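Local coordinates for putative hexose oxidase (Nonomuraea sp. ATCC 39727, PDB 5AWV), which probably oxidises a sugar of teicoplanin-type glycopeptide antibiotics, using a covalently attached FAD cofactor, at residues I106-L111 with V223-W228; F123-G128 with S132-K137. All coordinates share one frame; numbering follows the deposited sequence.

Interaction 1: residues I106-L111 with V223-W228. With FAD (flavin-adenine dinucleotide), chain M.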
loop_
_atom_site.group_PDB
_atom_site.type_symbol
_atom_site.label_atom_id
_atom_site.label_comp_id
_atom_site.label_asym_id
_atom_site.label_seq_id
_atom_site.Cartn_x
_atom_site.Cartn_y
_atom_site.Cartn_z
ATOM N N ILE A 106 -7.104 4.390 15.528
ATOM C CA ILE A 106 -6.358 3.282 16.023
ATOM C C ILE A 106 -5.063 3.162 15.156
ATOM O O ILE A 106 -5.114 2.790 13.979
ATOM C CB ILE A 106 -7.162 1.985 16.026
ATOM C CG1 ILE A 106 -8.419 2.197 16.917
ATOM C CG2 ILE A 106 -6.315 0.845 16.527
ATOM C CD1 ILE A 106 -9.384 1.023 16.925
ATOM N N ASP A 107 -3.934 3.420 15.802
ATOM C CA ASP A 107 -2.656 3.522 15.142
ATOM C C ASP A 107 -1.892 2.231 15.384
ATOM O O ASP A 107 -1.685 1.835 16.526
ATOM C CB ASP A 107 -1.890 4.744 15.646
ATOM C CG ASP A 107 -0.576 4.980 14.862
ATOM O OD1 ASP A 107 0.212 4.004 14.723
ATOM O OD2 ASP A 107 -0.402 6.107 14.349
ATOM N N MET A 108 -1.491 1.561 14.307
ATOM C CA MET A 108 -0.874 0.233 14.375
ATOM C C MET A 108 0.641 0.183 14.430
ATOM O O MET A 108 1.235 -0.934 14.313
ATOM C CB MET A 108 -1.332 -0.615 13.216
ATOM C CG MET A 108 -2.860 -0.658 12.989
ATOM S SD MET A 108 -3.880 -1.346 14.314
ATOM C CE MET A 108 -3.892 -2.998 13.760
ATOM N N SER A 109 1.244 1.323 14.669
ATOM C CA SER A 109 2.709 1.534 14.662
ATOM C C SER A 109 3.483 0.497 15.498
ATOM O O SER A 109 4.617 0.090 15.120
ATOM C CB SER A 109 3.070 2.884 15.261
ATOM O OG SER A 109 2.764 4.004 14.487
ATOM N N LEU A 110 2.915 0.099 16.638
ATOM C CA LEU A 110 3.578 -0.891 17.496
ATOM C C LEU A 110 3.475 -2.321 16.992
ATOM O O LEU A 110 4.222 -3.165 17.491
ATOM C CB LEU A 110 3.069 -0.770 18.939
ATOM C CG LEU A 110 3.276 0.550 19.680
ATOM C CD1 LEU A 110 2.611 0.495 21.029
ATOM C CD2 LEU A 110 4.735 0.880 19.907
ATOM N N LEU A 111 2.595 -2.630 16.017
ATOM C CA LEU A 111 2.440 -4.016 15.540
ATOM C C LEU A 111 3.294 -4.359 14.385
ATOM O O LEU A 111 2.833 -4.253 13.249
ATOM C CB LEU A 111 0.982 -4.285 15.145
ATOM C CG LEU A 111 -0.028 -4.333 16.309
ATOM C CD1 LEU A 111 -1.500 -4.291 15.877
ATOM C CD2 LEU A 111 0.181 -5.547 17.230
ATOM N N VAL A 223 -10.597 -4.500 11.692
ATOM C CA VAL A 223 -9.178 -4.180 11.825
ATOM C C VAL A 223 -8.363 -5.440 11.570
ATOM O O VAL A 223 -8.423 -6.368 12.341
ATOM C CB VAL A 223 -8.879 -3.654 13.189
ATOM C CG1 VAL A 223 -7.396 -3.194 13.292
ATOM C CG2 VAL A 223 -9.846 -2.561 13.527
ATOM N N VAL A 224 -7.566 -5.462 10.504
ATOM C CA VAL A 224 -6.660 -6.564 10.307
ATOM C C VAL A 224 -5.557 -6.396 11.314
ATOM O O VAL A 224 -4.905 -5.353 11.328
ATOM C CB VAL A 224 -6.026 -6.555 8.912
ATOM C CG1 VAL A 224 -4.996 -7.705 8.772
ATOM C CG2 VAL A 224 -7.100 -6.642 7.874
ATOM N N THR A 225 -5.292 -7.444 12.110
ATOM C CA THR A 225 -4.207 -7.421 13.080
ATOM C C THR A 225 -3.057 -8.317 12.712
ATOM O O THR A 225 -1.962 -8.117 13.252
ATOM C CB THR A 225 -4.760 -7.849 14.495
ATOM O OG1 THR A 225 -5.380 -9.123 14.383
ATOM C CG2 THR A 225 -5.783 -6.882 14.912
ATOM N N LYS A 226 -3.269 -9.286 11.818
ATOM C CA LYS A 226 -2.219 -10.129 11.253
ATOM C C LYS A 226 -2.577 -10.551 9.798
ATOM O O LYS A 226 -3.760 -10.861 9.490
ATOM C CB LYS A 226 -1.991 -11.477 12.028
ATOM C CG LYS A 226 -1.847 -11.309 13.564
ATOM C CD LYS A 226 -1.512 -12.635 14.230
ATOM C CE LYS A 226 -1.153 -12.600 15.721
ATOM N NZ LYS A 226 -1.861 -11.532 16.453
ATOM N N TYR A 227 -1.547 -10.652 8.963
ATOM C CA TYR A 227 -1.626 -11.299 7.639
ATOM C C TYR A 227 -0.682 -12.473 7.637
ATOM O O TYR A 227 0.412 -12.342 8.178
ATOM C CB TYR A 227 -1.155 -10.355 6.541
ATOM C CG TYR A 227 -1.999 -9.147 6.240
ATOM C CD1 TYR A 227 -3.139 -9.242 5.438
ATOM C CD2 TYR A 227 -1.637 -7.891 6.675
ATOM C CE1 TYR A 227 -3.922 -8.116 5.132
ATOM C CE2 TYR A 227 -2.389 -6.742 6.313
ATOM C CZ TYR A 227 -3.539 -6.876 5.547
ATOM O OH TYR A 227 -4.305 -5.738 5.154
ATOM N N TRP A 228 -1.101 -13.599 7.061
ATOM C CA TRP A 228 -0.216 -14.713 6.807
ATOM C C TRP A 228 -0.082 -14.941 5.334
ATOM O O TRP A 228 -1.096 -15.081 4.612
ATOM C CB TRP A 228 -0.702 -16.024 7.448
ATOM C CG TRP A 228 -0.551 -16.078 8.937
ATOM C CD1 TRP A 228 0.517 -16.549 9.650
ATOM C CD2 TRP A 228 -1.536 -15.735 9.906
ATOM N NE1 TRP A 228 0.243 -16.498 11.001
ATOM C CE2 TRP A 228 -1.005 -16.012 11.177
ATOM C CE3 TRP A 228 -2.817 -15.205 9.820
ATOM C CZ2 TRP A 228 -1.731 -15.783 12.384
ATOM C CZ3 TRP A 228 -3.549 -15.019 10.986
ATOM C CH2 TRP A 228 -3.004 -15.325 12.257
HETATM P PA FAD M . -3.234 3.968 5.676
HETATM O O1A FAD M . -3.458 5.401 5.242
HETATM O O2A FAD M . -2.689 3.656 6.992
HETATM O O5B FAD M . -4.547 3.117 5.448
HETATM C C5B FAD M . -5.308 3.124 4.192
HETATM C C4B FAD M . -6.704 2.644 4.439
HETATM O O4B FAD M . -6.765 1.300 4.931
HETATM C C3B FAD M . -7.540 3.471 5.429
HETATM O O3B FAD M . -8.964 3.453 5.164
HETATM C C2B FAD M . -7.200 2.738 6.691
HETATM O O2B FAD M . -8.135 3.022 7.678
HETATM C C1B FAD M . -7.177 1.307 6.270
HETATM N N9A FAD M . -6.333 0.514 7.133
HETATM C C8A FAD M . -5.051 0.679 7.482
HETATM N N7A FAD M . -4.602 -0.337 8.252
HETATM C C5A FAD M . -5.603 -1.195 8.392
HETATM C C6A FAD M . -5.815 -2.448 9.148
HETATM N N6A FAD M . -4.804 -2.925 9.868
HETATM N N1A FAD M . -7.037 -3.048 9.026
HETATM C C2A FAD M . -8.046 -2.494 8.292
HETATM N N3A FAD M . -7.941 -1.323 7.604
HETATM C C4A FAD M . -6.760 -0.647 7.685
HETATM N N1 FAD M . 0.240 0.808 -4.107
HETATM C C2 FAD M . 0.651 -0.215 -4.915
HETATM O O2 FAD M . -0.075 -1.228 -5.030
HETATM N N3 FAD M . 1.823 -0.191 -5.568
HETATM C C4 FAD M . 2.734 0.785 -5.369
HETATM O O4 FAD M . 3.842 0.774 -5.950
HETATM C C4X FAD M . 2.382 1.904 -4.484
HETATM N N5 FAD M . 3.247 2.947 -4.227
HETATM C C5X FAD M . 2.962 3.939 -3.328
HETATM C C6 FAD M . 3.936 4.926 -3.072
HETATM C C7 FAD M . 3.515 5.969 -2.205
HETATM C C7M FAD M . 4.513 7.118 -1.905
HETATM C C8 FAD M . 2.164 5.992 -1.516
HETATM C C8M FAD M . 1.859 6.962 -0.400
HETATM C C9 FAD M . 1.272 4.928 -1.776
HETATM C C9A FAD M . 1.604 3.943 -2.659
HETATM N N10 FAD M . 0.727 2.869 -2.971
HETATM C C10 FAD M . 1.078 1.840 -3.829
HETATM C "C1'" FAD M . -0.654 2.824 -2.386
HETATM C "C2'" FAD M . -0.744 1.987 -1.166
HETATM O "O2'" FAD M . -0.808 0.645 -1.611
HETATM C "C3'" FAD M . -2.041 2.370 -0.557
HETATM O "O3'" FAD M . -1.942 3.772 -0.301
HETATM C "C4'" FAD M . -2.270 1.584 0.763
HETATM O "O4'" FAD M . -3.676 1.614 1.024
HETATM C "C5'" FAD M . -1.541 2.289 1.879
HETATM O "O5'" FAD M . -1.625 1.520 3.094
HETATM P P FAD M . -1.186 2.189 4.446
HETATM O O1P FAD M . -1.262 1.220 5.522
HETATM O O2P FAD M . 0.131 2.907 4.347
HETATM O O3P FAD M . -2.254 3.381 4.506
#

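Interaction 2: residues F123-G128 with S132-K137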
loop_
_atom_site.group_PDB
_atom_site.type_symbol
_atom_site.label_atom_id
_atom_site.label_comp_id
_atom_site.label_asym_id
_atom_site.label_seq_id
_atom_site.Cartn_x
_atom_site.Cartn_y
_atom_site.Cartn_z
ATOM N N PHE A 123 4.313 -17.114 6.566
ATOM C CA PHE A 123 4.864 -15.907 7.171
ATOM C C PHE A 123 3.839 -14.994 7.729
ATOM O O PHE A 123 2.934 -14.566 7.046
ATOM C CB PHE A 123 5.700 -15.168 6.142
ATOM C CG PHE A 123 6.936 -15.865 5.796
ATOM C CD1 PHE A 123 8.054 -15.730 6.577
ATOM C CD2 PHE A 123 6.991 -16.685 4.718
ATOM C CE1 PHE A 123 9.214 -16.358 6.239
ATOM C CE2 PHE A 123 8.119 -17.315 4.411
ATOM C CZ PHE A 123 9.252 -17.160 5.139
ATOM N N LEU A 124 3.940 -14.718 8.999
ATOM C CA LEU A 124 3.123 -13.773 9.724
ATOM C C LEU A 124 3.770 -12.384 9.493
ATOM O O LEU A 124 5.022 -12.183 9.762
ATOM C CB LEU A 124 3.192 -14.113 11.222
ATOM C CG LEU A 124 2.224 -13.442 12.188
ATOM C CD1 LEU A 124 2.322 -13.878 13.646
ATOM C CD2 LEU A 124 2.388 -11.991 12.270
ATOM N N ILE A 125 2.970 -11.442 8.999
ATOM C CA ILE A 125 3.389 -10.021 8.813
ATOM C C ILE A 125 2.315 -9.183 9.406
ATOM O O ILE A 125 1.116 -9.211 8.999
ATOM C CB ILE A 125 3.581 -9.684 7.344
ATOM C CG1 ILE A 125 4.571 -10.687 6.715
ATOM C CG2 ILE A 125 4.170 -8.304 7.154
ATOM C CD1 ILE A 125 4.837 -10.460 5.266
ATOM N N GLU A 126 2.708 -8.411 10.406
ATOM C CA GLU A 126 1.807 -7.500 11.082
ATOM C C GLU A 126 1.650 -6.175 10.340
ATOM O O GLU A 126 2.554 -5.811 9.602
ATOM C CB GLU A 126 2.237 -7.295 12.560
ATOM C CG GLU A 126 1.803 -8.463 13.396
ATOM C CD GLU A 126 2.125 -8.344 14.868
ATOM O OE1 GLU A 126 2.989 -7.551 15.243
ATOM O OE2 GLU A 126 1.503 -9.099 15.648
ATOM N N PRO A 127 0.453 -5.540 10.448
ATOM C CA PRO A 127 0.018 -4.347 9.690
ATOM C C PRO A 127 0.810 -3.068 9.938
ATOM O O PRO A 127 0.883 -2.258 9.056
ATOM C CB PRO A 127 -1.439 -4.127 10.094
ATOM C CG PRO A 127 -1.540 -4.845 11.423
ATOM C CD PRO A 127 -0.593 -5.972 11.423
ATOM N N GLY A 128 1.482 -2.930 11.035
ATOM C CA GLY A 128 2.268 -1.738 11.259
ATOM C C GLY A 128 3.634 -1.709 10.611
ATOM O O GLY A 128 4.302 -0.645 10.608
ATOM N N SER A 132 9.393 -1.488 3.251
ATOM C CA SER A 132 10.829 -1.541 3.389
ATOM C C SER A 132 11.282 -2.545 4.476
ATOM O O SER A 132 12.201 -3.373 4.262
ATOM C CB SER A 132 11.338 -0.116 3.673
ATOM O OG SER A 132 12.703 -0.189 3.906
ATOM N N GLU A 133 10.611 -2.508 5.637
ATOM C CA GLU A 133 10.954 -3.452 6.716
ATOM C C GLU A 133 10.674 -4.873 6.304
ATOM O O GLU A 133 11.441 -5.760 6.591
ATOM C CB GLU A 133 10.198 -3.116 8.006
ATOM C CG GLU A 133 10.626 -1.794 8.641
ATOM C CD GLU A 133 9.615 -1.243 9.715
ATOM O OE1 GLU A 133 8.377 -1.365 9.636
ATOM O OE2 GLU A 133 10.075 -0.651 10.692
ATOM N N VAL A 134 9.546 -5.104 5.629
ATOM C CA VAL A 134 9.189 -6.399 5.205
ATOM C C VAL A 134 10.205 -6.923 4.222
ATOM O O VAL A 134 10.617 -8.091 4.312
ATOM C CB VAL A 134 7.787 -6.426 4.527
ATOM C CG1 VAL A 134 7.499 -7.749 3.831
ATOM C CG2 VAL A 134 6.643 -6.087 5.506
ATOM N N TYR A 135 10.526 -6.149 3.211
ATOM C CA TYR A 135 11.440 -6.659 2.204
ATOM C C TYR A 135 12.805 -7.040 2.771
ATOM O O TYR A 135 13.357 -8.066 2.429
ATOM C CB TYR A 135 11.616 -5.664 1.071
ATOM C CG TYR A 135 10.378 -5.305 0.262
ATOM C CD1 TYR A 135 9.433 -6.273 -0.074
ATOM C CD2 TYR A 135 10.199 -4.015 -0.226
ATOM C CE1 TYR A 135 8.309 -5.966 -0.800
ATOM C CE2 TYR A 135 9.093 -3.713 -1.011
ATOM C CZ TYR A 135 8.149 -4.680 -1.273
ATOM O OH TYR A 135 6.998 -4.416 -1.963
ATOM N N GLU A 136 13.352 -6.186 3.591
ATOM C CA GLU A 136 14.624 -6.427 4.188
ATOM C C GLU A 136 14.635 -7.702 5.055
ATOM O O GLU A 136 15.560 -8.479 4.950
ATOM C CB GLU A 136 14.998 -5.157 4.969
ATOM C CG GLU A 136 16.440 -4.940 5.178
ATOM C CD GLU A 136 17.171 -4.643 3.827
ATOM O OE1 GLU A 136 17.878 -5.598 3.453
ATOM O OE2 GLU A 136 16.951 -3.549 3.177
ATOM N N LYS A 137 13.669 -7.835 5.980
ATOM C CA LYS A 137 13.631 -8.980 6.823
ATOM C C LYS A 137 13.339 -10.289 6.126
ATOM O O LYS A 137 13.903 -11.328 6.458
ATOM C CB LYS A 137 12.576 -8.751 7.884
ATOM C CG LYS A 137 12.376 -9.850 8.893
ATOM C CD LYS A 137 13.483 -10.052 9.901
ATOM C CE LYS A 137 13.100 -11.171 10.936
ATOM N NZ LYS A 137 12.264 -10.604 12.042
HETATM O O HOH W 1 7.031 0.407 11.042
#

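Interaction 1: residues I106-L111 with V223-W228
At the adenine end of the FAD site, in the FAD-binding fold of the PCMH type, Met108 meets Val223 and Val224 where two sheets of the domain come together. Met108 directly follows strand 104-107 of the mixed sheet, while Val223 and Val224 belong to strand 223-229 of the antiparallel one. The methyl end of the methionine does the touching: CE lies 3.5 Å from Val223 CG1 and 3.5 Å from Val224 O, and it also comes within 4.0 Å of FAD N6A. The Met108 chain, bent at chi2 (-62°) and again at chi3 (-91°), brings the methyl across to the valine strand instead of running straight out. Val86 and Ser88, both FAD-binding residues, also touch this side chain, and Val70 and Val74 of helix 67-80 pack on Val223.

The directional bonds are those of Val224 to the Watson-Crick edge of the adenine: its N donates to FAD N1A at 2.9 Å, and its O receives the amino group N6A at 2.8 Å in a nearly straight bond (174°). This pair of bonds reads the adenine through main-chain atoms alone. At the end of strand 104-107, Asp107 opens an Asx turn, its OD2 salt-bridged to Arg48 and its OD1 taking the backbone N of Ser109 at 2.9 Å. The same OD1 also accepts from Ser109 OG, 2.6 Å away.

Interaction 2: residues F123-G128 with S132-K137
Strand-to-helix packing within the FAD-binding domain brings Ile125, at the end of strand 122-125, against Val134 of helix 131-142, which follows after a short loop. The CA atoms of the pair are 7.7 Å apart, and the two branched side chains fill that distance, crossing at about a right angle. Ile125 has CG2 anti to its main-chain nitrogen (the chi1 of CG1 is -55°), which directs this methyl at Val134 CG2, 3.7 Å away. The second branch runs fully extended, chi2 180°, and carries CD1 to within 4.1 Å of Val134 CG1. Each methyl of the valine therefore has its own partner on the isoleucine. Val156 of helix 156-161 touches both, completing a cluster of three aliphatic side chains. The connection from strand to helix passes beside the FAD pocket at Pro127.

Nearer the loop the contact turns polar and more open. Glu133, an exposed residue, reaches Gly128 through a water, Gly128 O and Glu133 OE1 being 4.3 Å apart. With CG beside the backbone N (chi1 -67°), the extended chain also lets OE1 accept from Thr130 N, just before the helix. The bridging water donates to Gly128 O at 3.0 Å and to Glu133 OE1 at 2.6 Å.

How the interactions relate
Interaction 1 is wholly buried, whereas interaction 2 runs from a buried aliphatic pair to an exposed glutamate at its edge. They share the antiparallel sheet, in which strands 122-125 and 223-229 are neighbours; Tyr227 O lies 2.8 Å from Ile125 N, a probable hydrogen bond between the strands. A second probable bond, Leu111 O to Gly128 N at 2.9 Å, ties the loop after strand 104-107 to the turn before helix 131-142. Sequence order nests interaction 2 within the loop closed by interaction 1. Methyl contacts join interaction 1, whose Val224 backbone bonds the adenine; interaction 2 adds a water bridge to its apolar pair. Both lie beside the second subunit, where Lys137 packs on Leu110 of that neighbouring chain.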